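Local coordinates for protein MIP07328p (Drosophila melanogaster, PDB 6FKK) that acts as a semaphorin axon guidance cue with chemorepellent activity, probably signalling through plexin receptors bound by its sema domain, at residues R59-H63 with R108-Y112; H243-S249 with V355-K359. One frame throughout, in Å; residues are numbered along the deposited sequence.

How the contacts relate
Both contacts belong to the sema domain, the seven-bladed beta-propeller of semaphorins, and they follow one another in series along the chain. Contact 1 joins the end of strand 56-61 and the residues just after it to strand 108-112 of the next four-stranded sheet, a seam between neighbouring blades. Contact 2 lies outside the sheets, where the loop between strands 225-233 and 251-259 meets helix 352-360. Their centres are about 34 Å apart and their nearest atoms about 16 Å. A sugar of a glycan attached to the protein lies about 8 Å from the side chain of Leu-60; it marks no binding pocket. In each contact a long basic side chain reaches an aromatic residue, by stacking or by hydrogen bonding.

Contact 1: R59-H63 with R108-Y112; sequences RLEWH and RCRHY
Arg-110 reaches from strand 108-112 across one face of the indole of Trp-62, and almost every atom of its side chain touches that ring. CB starts at the far rim, 3.8 Å from Trp-62 CH2. With CG anti to the carbonyl carbon (chi1 -82°) and the chain extended from CG to NE, the next atoms run along the face: CG is 3.5 Å from CH2 of Trp-62, and CD makes a CH-pi contact with the six-membered ring. NE lies over CZ2, and CZ lies over that face, off-centre from the five-membered ring, 3.7 Å from its centroid, a cation-pi contact. The guanidinium is stacked nearly flat, its plane 21° from the indole. NH2 comes close to Trp-62 NE1, but both are donors and do not bond.

Several partners fix the rotation of this group. NH1 donates to Tyr-112 OH at 3.0 Å, almost straight and in the guanidinium plane, while NE forms a salt bridge with Asp-138. Tyr-112 OH in turn sits over the same indole face, 4.0 Å from Trp-62 CE3, and Leu-60 CD2 packs 4.3 Å from Tyr-112 CZ.

The CA atoms of the two segments stay more than 10 Å apart, and it is chiefly side chains that bridge the two blades; Asp-138, shared with Arg-108, probably offsets the two arginine charges only in part, while holding NE of Arg-110.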
ATOM      1  N   ARG A  59     -25.105   8.178  -0.591  1.00118.73           N
ATOM      2  CA  ARG A  59     -24.797   7.909   0.807  1.00102.96           C
ATOM      3  C   ARG A  59     -25.540   6.662   1.260  1.00103.64           C
ATOM      4  O   ARG A  59     -26.732   6.510   0.979  1.00113.93           O
ATOM      5  CB  ARG A  59     -25.184   9.094   1.697  1.00102.18           C
ATOM      6  CG  ARG A  59     -25.059   8.814   3.183  1.00 99.07           C
ATOM      7  CD  ARG A  59     -25.371  10.044   4.016  1.00103.08           C
ATOM      8  NE  ARG A  59     -24.635  11.216   3.554  1.00116.87           N
ATOM      9  CZ  ARG A  59     -24.484  12.329   4.263  1.00119.96           C
ATOM     10  NH1 ARG A  59     -23.800  13.350   3.764  1.00121.63           N
ATOM     11  NH2 ARG A  59     -25.010  12.419   5.476  1.00111.38           N
ATOM     12  N   LEU A  60     -24.835   5.778   1.962  1.00 91.08           N
ATOM     13  CA  LEU A  60     -25.431   4.591   2.560  1.00 89.73           C
ATOM     14  C   LEU A  60     -25.081   4.587   4.042  1.00101.89           C
ATOM     15  O   LEU A  60     -23.900   4.536   4.402  1.00106.16           O
ATOM     16  CB  LEU A  60     -24.929   3.317   1.872  1.00 94.27           C
ATOM     17  CG  LEU A  60     -25.757   2.030   1.963  1.00 99.06           C
ATOM     18  CD1 LEU A  60     -25.297   1.051   0.896  1.00 95.99           C
ATOM     19  CD2 LEU A  60     -25.662   1.390   3.339  1.00 98.46           C
ATOM     20  N   GLU A  61     -26.101   4.649   4.894  1.00 98.99           N
ATOM     21  CA  GLU A  61     -25.917   4.724   6.336  1.00100.81           C
ATOM     22  C   GLU A  61     -26.222   3.378   6.982  1.00 98.45           C
ATOM     23  O   GLU A  61     -27.146   2.671   6.568  1.00 95.29           O
ATOM     24  CB  GLU A  61     -26.799   5.817   6.948  1.00 89.63           C
ATOM     25  CG  GLU A  61     -26.347   7.231   6.605  1.00 99.08           C
ATOM     26  CD  GLU A  61     -27.192   8.300   7.272  1.00122.21           C
ATOM     27  OE1 GLU A  61     -28.395   8.055   7.499  1.00134.08           O
ATOM     28  OE2 GLU A  61     -26.651   9.386   7.573  1.00126.13           O
ATOM     29  N   TRP A  62     -25.439   3.037   8.004  1.00 90.24           N
ATOM     30  CA  TRP A  62     -25.538   1.739   8.663  1.00 91.72           C
ATOM     31  C   TRP A  62     -25.081   1.923  10.103  1.00 99.96           C
ATOM     32  O   TRP A  62     -23.896   2.164  10.350  1.00105.34           O
ATOM     33  CB  TRP A  62     -24.690   0.699   7.933  1.00 89.67           C
ATOM     34  CG  TRP A  62     -24.821  -0.703   8.443  1.00 87.39           C
ATOM     35  CD1 TRP A  62     -25.566  -1.129   9.502  1.00 89.69           C
ATOM     36  CD2 TRP A  62     -24.180  -1.867   7.909  1.00 94.32           C
ATOM     37  NE1 TRP A  62     -25.428  -2.488   9.661  1.00 95.22           N
ATOM     38  CE2 TRP A  62     -24.583  -2.963   8.695  1.00 92.85           C
ATOM     39  CE3 TRP A  62     -23.304  -2.088   6.841  1.00104.10           C
ATOM     40  CZ2 TRP A  62     -24.138  -4.261   8.449  1.00 91.86           C
ATOM     41  CZ3 TRP A  62     -22.866  -3.376   6.598  1.00101.38           C
ATOM     42  CH2 TRP A  62     -23.284  -4.446   7.398  1.00 92.46           C
ATOM     43  N   HIS A  63     -26.010   1.807  11.046  1.00 93.37           N
ATOM     44  CA  HIS A  63     -25.743   2.101  12.445  1.00 95.89           C
ATOM     45  C   HIS A  63     -25.833   0.838  13.291  1.00 91.43           C
ATOM     46  O   HIS A  63     -26.534  -0.116  12.944  1.00 98.23           O
ATOM     47  CB  HIS A  63     -26.722   3.148  12.984  1.00113.14           C
ATOM     48  CG  HIS A  63     -26.552   4.500  12.366  1.00116.27           C
ATOM     49  ND1 HIS A  63     -25.788   5.490  12.945  1.00115.78           N
ATOM     50  CD2 HIS A  63     -27.039   5.023  11.216  1.00116.89           C
ATOM     51  CE1 HIS A  63     -25.817   6.567  12.180  1.00118.73           C
ATOM     52  NE2 HIS A  63     -26.567   6.309  11.125  1.00119.20           N
ATOM     53  N   ARG A 108     -19.997  -7.622  11.104  1.00 83.29           N
ATOM     54  CA  ARG A 108     -20.983  -8.298  10.273  1.00 84.43           C
ATOM     55  C   ARG A 108     -20.723  -7.946   8.815  1.00 84.92           C
ATOM     56  O   ARG A 108     -20.069  -6.947   8.504  1.00 64.38           O
ATOM     57  CB  ARG A 108     -22.417  -7.904  10.661  1.00 71.97           C
ATOM     58  CG  ARG A 108     -22.723  -7.999  12.149  1.00 73.94           C
ATOM     59  CD  ARG A 108     -23.005  -9.429  12.576  1.00 79.43           C
ATOM     60  NE  ARG A 108     -24.269  -9.916  12.030  1.00 78.37           N
ATOM     61  CZ  ARG A 108     -24.832 -11.070  12.371  1.00100.76           C
ATOM     62  NH1 ARG A 108     -24.246 -11.858  13.263  1.00113.67           N
ATOM     63  NH2 ARG A 108     -25.983 -11.436  11.824  1.00102.40           N
ATOM     64  N   CYS A 109     -21.244  -8.781   7.917  1.00 79.83           N
ATOM     65  CA  CYS A 109     -21.197  -8.526   6.484  1.00 66.43           C
ATOM     66  C   CYS A 109     -22.606  -8.567   5.907  1.00 77.99           C
ATOM     67  O   CYS A 109     -23.487  -9.263   6.422  1.00 77.39           O
ATOM     68  CB  CYS A 109     -20.314  -9.543   5.748  1.00 74.33           C
ATOM     69  SG  CYS A 109     -18.532  -9.360   6.008  1.00109.43           S
ATOM     70  N   ARG A 110     -22.810  -7.818   4.826  1.00 76.10           N
ATOM     71  CA  ARG A 110     -24.107  -7.745   4.171  1.00 74.12           C
ATOM     72  C   ARG A 110     -23.930  -7.765   2.661  1.00 81.68           C
ATOM     73  O   ARG A 110     -22.894  -7.353   2.133  1.00 86.76           O
ATOM     74  CB  ARG A 110     -24.884  -6.481   4.563  1.00 77.51           C
ATOM     75  CG  ARG A 110     -25.631  -6.562   5.883  1.00 91.90           C
ATOM     76  CD  ARG A 110     -26.489  -5.319   6.071  1.00 96.02           C
ATOM     77  NE  ARG A 110     -27.049  -5.217   7.415  1.00101.23           N
ATOM     78  CZ  ARG A 110     -27.680  -4.143   7.876  1.00101.92           C
ATOM     79  NH1 ARG A 110     -27.827  -3.077   7.100  1.00 98.77           N
ATOM     80  NH2 ARG A 110     -28.160  -4.129   9.112  1.00 97.01           N
ATOM     81  N   HIS A 111     -24.961  -8.245   1.974  1.00 95.48           N
ATOM     82  CA  HIS A 111     -25.046  -8.190   0.522  1.00100.43           C
ATOM     83  C   HIS A 111     -26.199  -7.278   0.127  1.00 93.53           C
ATOM     84  O   HIS A 111     -27.275  -7.326   0.731  1.00 86.75           O
ATOM     85  CB  HIS A 111     -25.243  -9.586  -0.075  1.00102.94           C
ATOM     86  CG  HIS A 111     -24.101 -10.520   0.185  1.00 93.13           C
ATOM     87  ND1 HIS A 111     -23.866 -11.084   1.421  1.00 95.54           N
ATOM     88  CD2 HIS A 111     -23.128 -10.986  -0.632  1.00 95.29           C
ATOM     89  CE1 HIS A 111     -22.799 -11.859   1.353  1.00 95.95           C
ATOM     90  NE2 HIS A 111     -22.332 -11.816   0.118  1.00 91.54           N
ATOM     91  N   TYR A 112     -25.970  -6.444  -0.886  1.00107.81           N
ATOM     92  CA  TYR A 112     -26.928  -5.422  -1.280  1.00121.09           C
ATOM     93  C   TYR A 112     -27.284  -5.561  -2.754  1.00132.52           C
ATOM     94  O   TYR A 112     -26.582  -6.214  -3.531  1.00134.07           O
ATOM     95  CB  TYR A 112     -26.388  -4.011  -1.007  1.00101.44           C
ATOM     96  CG  TYR A 112     -26.407  -3.614   0.452  1.00 99.27           C
ATOM     97  CD1 TYR A 112     -25.346  -3.926   1.292  1.00 96.13           C
ATOM     98  CD2 TYR A 112     -27.486  -2.922   0.989  1.00111.59           C
ATOM     99  CE1 TYR A 112     -25.360  -3.560   2.627  1.00107.35           C
ATOM    100  CE2 TYR A 112     -27.509  -2.554   2.322  1.00114.54           C
ATOM    101  CZ  TYR A 112     -26.445  -2.876   3.137  1.00114.13           C
ATOM    102  OH  TYR A 112     -26.464  -2.510   4.463  1.00111.23           O
TER

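Contact 2: H243-S249 with V355-K359; sequences HGKSWTS and VNFIK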
ATOM      1  N   HIS A 243      -5.784 -31.100   8.569  1.00 78.83           N
ATOM      2  CA  HIS A 243      -5.271 -29.962   7.822  1.00 69.31           C
ATOM      3  C   HIS A 243      -6.313 -29.349   6.896  1.00 59.27           C
ATOM      4  O   HIS A 243      -5.973 -28.458   6.111  1.00 67.01           O
ATOM      5  CB  HIS A 243      -4.042 -30.376   7.006  1.00 70.15           C
ATOM      6  CG  HIS A 243      -3.001 -31.107   7.796  1.00 66.41           C
ATOM      7  ND1 HIS A 243      -2.119 -30.467   8.639  1.00 63.26           N
ATOM      8  CD2 HIS A 243      -2.693 -32.424   7.860  1.00 61.66           C
ATOM      9  CE1 HIS A 243      -1.316 -31.358   9.193  1.00 58.44           C
ATOM     10  NE2 HIS A 243      -1.644 -32.554   8.737  1.00 65.93           N
ATOM     11  N   GLY A 244      -7.567 -29.801   6.968  1.00 57.32           N
ATOM     12  CA  GLY A 244      -8.583 -29.358   6.029  1.00 58.27           C
ATOM     13  C   GLY A 244      -9.031 -27.922   6.211  1.00 64.59           C
ATOM     14  O   GLY A 244      -9.667 -27.368   5.309  1.00 68.93           O
ATOM     15  N   LYS A 245      -8.725 -27.309   7.354  1.00 64.16           N
ATOM     16  CA  LYS A 245      -9.111 -25.930   7.622  1.00 60.77           C
ATOM     17  C   LYS A 245      -7.926 -24.974   7.617  1.00 55.66           C
ATOM     18  O   LYS A 245      -8.081 -23.809   7.998  1.00 75.10           O
ATOM     19  CB  LYS A 245      -9.847 -25.834   8.959  1.00 68.30           C
ATOM     20  CG  LYS A 245     -11.222 -26.475   8.971  1.00 74.36           C
ATOM     21  CD  LYS A 245     -11.925 -26.205  10.293  1.00 87.13           C
ATOM     22  CE  LYS A 245     -13.335 -26.771  10.303  1.00 88.62           C
ATOM     23  NZ  LYS A 245     -14.051 -26.445  11.567  1.00 83.52           N
ATOM     24  N   SER A 246      -6.750 -25.433   7.197  1.00 57.38           N
ATOM     25  CA  SER A 246      -5.545 -24.620   7.198  1.00 56.88           C
ATOM     26  C   SER A 246      -4.945 -24.566   5.799  1.00 51.07           C
ATOM     27  O   SER A 246      -5.157 -25.466   4.981  1.00 54.55           O
ATOM     28  CB  SER A 246      -4.509 -25.167   8.191  1.00 60.19           C
ATOM     29  OG  SER A 246      -4.304 -26.558   8.005  1.00 79.10           O
ATOM     30  N   TRP A 247      -4.199 -23.498   5.531  1.00 47.50           N
ATOM     31  CA  TRP A 247      -3.539 -23.363   4.242  1.00 45.64           C
ATOM     32  C   TRP A 247      -2.482 -24.445   4.065  1.00 62.49           C
ATOM     33  O   TRP A 247      -1.879 -24.925   5.029  1.00 74.40           O
ATOM     34  CB  TRP A 247      -2.876 -21.990   4.112  1.00 41.99           C
ATOM     35  CG  TRP A 247      -3.801 -20.815   4.203  1.00 46.16           C
ATOM     36  CD1 TRP A 247      -4.040 -20.042   5.303  1.00 57.34           C
ATOM     37  CD2 TRP A 247      -4.589 -20.258   3.144  1.00 45.82           C
ATOM     38  NE1 TRP A 247      -4.934 -19.043   4.996  1.00 56.30           N
ATOM     39  CE2 TRP A 247      -5.286 -19.155   3.677  1.00 43.14           C
ATOM     40  CE3 TRP A 247      -4.775 -20.587   1.798  1.00 52.84           C
ATOM     41  CZ2 TRP A 247      -6.156 -18.382   2.912  1.00 43.30           C
ATOM     42  CZ3 TRP A 247      -5.639 -19.818   1.041  1.00 45.70           C
ATOM     43  CH2 TRP A 247      -6.318 -18.729   1.599  1.00 51.16           C
ATOM     44  N   THR A 248      -2.264 -24.835   2.811  1.00 44.53           N
ATOM     45  CA  THR A 248      -1.145 -25.687   2.433  1.00 57.26           C
ATOM     46  C   THR A 248      -0.170 -24.959   1.523  1.00 58.01           C
ATOM     47  O   THR A 248       0.742 -25.585   0.972  1.00 55.23           O
ATOM     48  CB  THR A 248      -1.644 -26.960   1.750  1.00 56.31           C
ATOM     49  OG1 THR A 248      -2.369 -26.613   0.563  1.00 52.71           O
ATOM     50  CG2 THR A 248      -2.553 -27.736   2.684  1.00 48.56           C
ATOM     51  N   SER A 249      -0.338 -23.645   1.360  1.00 56.37           N
ATOM     52  CA  SER A 249       0.489 -22.876   0.440  1.00 40.51           C
ATOM     53  C   SER A 249       0.944 -21.552   1.042  1.00 41.39           C
ATOM     54  O   SER A 249       1.308 -20.638   0.294  1.00 64.90           O
ATOM     55  CB  SER A 249      -0.269 -22.607  -0.862  1.00 72.61           C
ATOM     56  OG  SER A 249      -1.420 -21.819  -0.617  1.00 40.30           O
ATOM     57  N   VAL A 355       2.357 -31.211   4.282  1.00 67.89           N
ATOM     58  CA  VAL A 355       1.630 -30.079   4.849  1.00 61.97           C
ATOM     59  C   VAL A 355       2.297 -29.609   6.135  1.00 67.48           C
ATOM     60  O   VAL A 355       2.443 -28.402   6.369  1.00 64.24           O
ATOM     61  CB  VAL A 355       0.154 -30.449   5.077  1.00 57.67           C
ATOM     62  CG1 VAL A 355      -0.598 -29.277   5.690  1.00 50.71           C
ATOM     63  CG2 VAL A 355      -0.496 -30.876   3.767  1.00 66.89           C
ATOM     64  N   ASN A 356       2.717 -30.548   6.990  1.00 63.48           N
ATOM     65  CA  ASN A 356       3.413 -30.167   8.214  1.00 59.02           C
ATOM     66  C   ASN A 356       4.723 -29.453   7.916  1.00 63.88           C
ATOM     67  O   ASN A 356       5.145 -28.585   8.689  1.00 65.52           O
ATOM     68  CB  ASN A 356       3.669 -31.395   9.089  1.00 58.59           C
ATOM     69  CG  ASN A 356       2.454 -31.799   9.902  1.00 61.49           C
ATOM     70  OD1 ASN A 356       2.136 -31.178  10.916  1.00 57.20           O
ATOM     71  ND2 ASN A 356       1.772 -32.853   9.465  1.00 83.72           N
ATOM     72  N   PHE A 357       5.377 -29.794   6.803  1.00 65.50           N
ATOM     73  CA  PHE A 357       6.634 -29.139   6.456  1.00 50.70           C
ATOM     74  C   PHE A 357       6.422 -27.654   6.189  1.00 72.31           C
ATOM     75  O   PHE A 357       7.120 -26.804   6.754  1.00 69.81           O
ATOM     76  CB  PHE A 357       7.264 -29.820   5.241  1.00 51.41           C
ATOM     77  CG  PHE A 357       8.568 -29.209   4.814  1.00 50.85           C
ATOM     78  CD1 PHE A 357       9.764 -29.656   5.349  1.00 52.54           C
ATOM     79  CD2 PHE A 357       8.598 -28.188   3.878  1.00 48.88           C
ATOM     80  CE1 PHE A 357      10.965 -29.096   4.959  1.00 63.91           C
ATOM     81  CE2 PHE A 357       9.795 -27.624   3.485  1.00 52.47           C
ATOM     82  CZ  PHE A 357      10.981 -28.079   4.025  1.00 55.32           C
ATOM     83  N   ILE A 358       5.462 -27.321   5.322  1.00 58.17           N
ATOM     84  CA  ILE A 358       5.222 -25.920   4.999  1.00 49.30           C
ATOM     85  C   ILE A 358       4.650 -25.166   6.191  1.00 59.30           C
ATOM     86  O   ILE A 358       4.777 -23.937   6.264  1.00 57.14           O
ATOM     87  CB  ILE A 358       4.307 -25.800   3.765  1.00 46.10           C
ATOM     88  CG1 ILE A 358       4.380 -24.387   3.185  1.00 42.11           C
ATOM     89  CG2 ILE A 358       2.875 -26.161   4.114  1.00 44.76           C
ATOM     90  CD1 ILE A 358       3.547 -24.193   1.945  1.00 47.21           C
ATOM     91  N   LYS A 359       4.029 -25.870   7.140  1.00 58.51           N
ATOM     92  CA  LYS A 359       3.641 -25.233   8.392  1.00 48.93           C
ATOM     93  C   LYS A 359       4.840 -25.015   9.303  1.00 50.65           C
ATOM     94  O   LYS A 359       4.849 -24.067  10.096  1.00 69.54           O
ATOM     95  CB  LYS A 359       2.584 -26.071   9.112  1.00 58.85           C
ATOM     96  CG  LYS A 359       1.255 -26.162   8.383  1.00 57.70           C
ATOM     97  CD  LYS A 359       0.238 -26.941   9.201  1.00 54.54           C
ATOM     98  CE  LYS A 359      -1.127 -26.941   8.532  1.00 77.99           C
ATOM     99  NZ  LYS A 359      -2.171 -27.570   9.390  1.00 77.63           N
TER
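The loop segment 243-249 has no regular helix or strand and wraps against one side of helix 352-360, its backbone coming nearest at Thr-248 and Val-355, whose CA atoms are 5.7 Å apart. Within the loop a turn brings Ser-246 back to His-243, with a weak backbone bond from Ser-246 N to His-243 O. On the helix, Lys-359 N bonds to Val-355 O, one turn earlier, which puts both side chains on the face toward the loop.

Lys-359 stretches fully extended beyond CG and delivers its ammonium to two acceptors. NZ donates to Ser-246 OG at 2.7 Å and to His-243 ND1 at 3.0 Å, arriving at the edge of the imidazole only 5° out of its plane. Ser-246 OG, held between the backbone N and the carbonyl carbon (chi1 50°), donates in turn to His-243 O, a long bond from well above the carbonyl plane.

Val-355 covers one face of the same imidazole, CB centred 4.2 Å from the ring centroid, and its CG1 also packs on Thr-248 CG2 at 3.9 Å. The amide of Asn-356 stands nearly upright to the ring, ND2 lying 3.4 Å from His-243 CE1 while donating to Ser-352 O in its own helix. Farther along, Ile-358 CD1 rests against Ser-249 CA at 3.7 Å.

Glu-185 gives NZ a salt bridge as well, so this buried lysine has neutral acceptors and a countercharge; donation to ND1 is consistent with a neutral imidazole protonated at NE2. These bonds join the 225-233/251-259 loop to a helix between strands 298-305 and 377-380, probably in the propeller's extrusion.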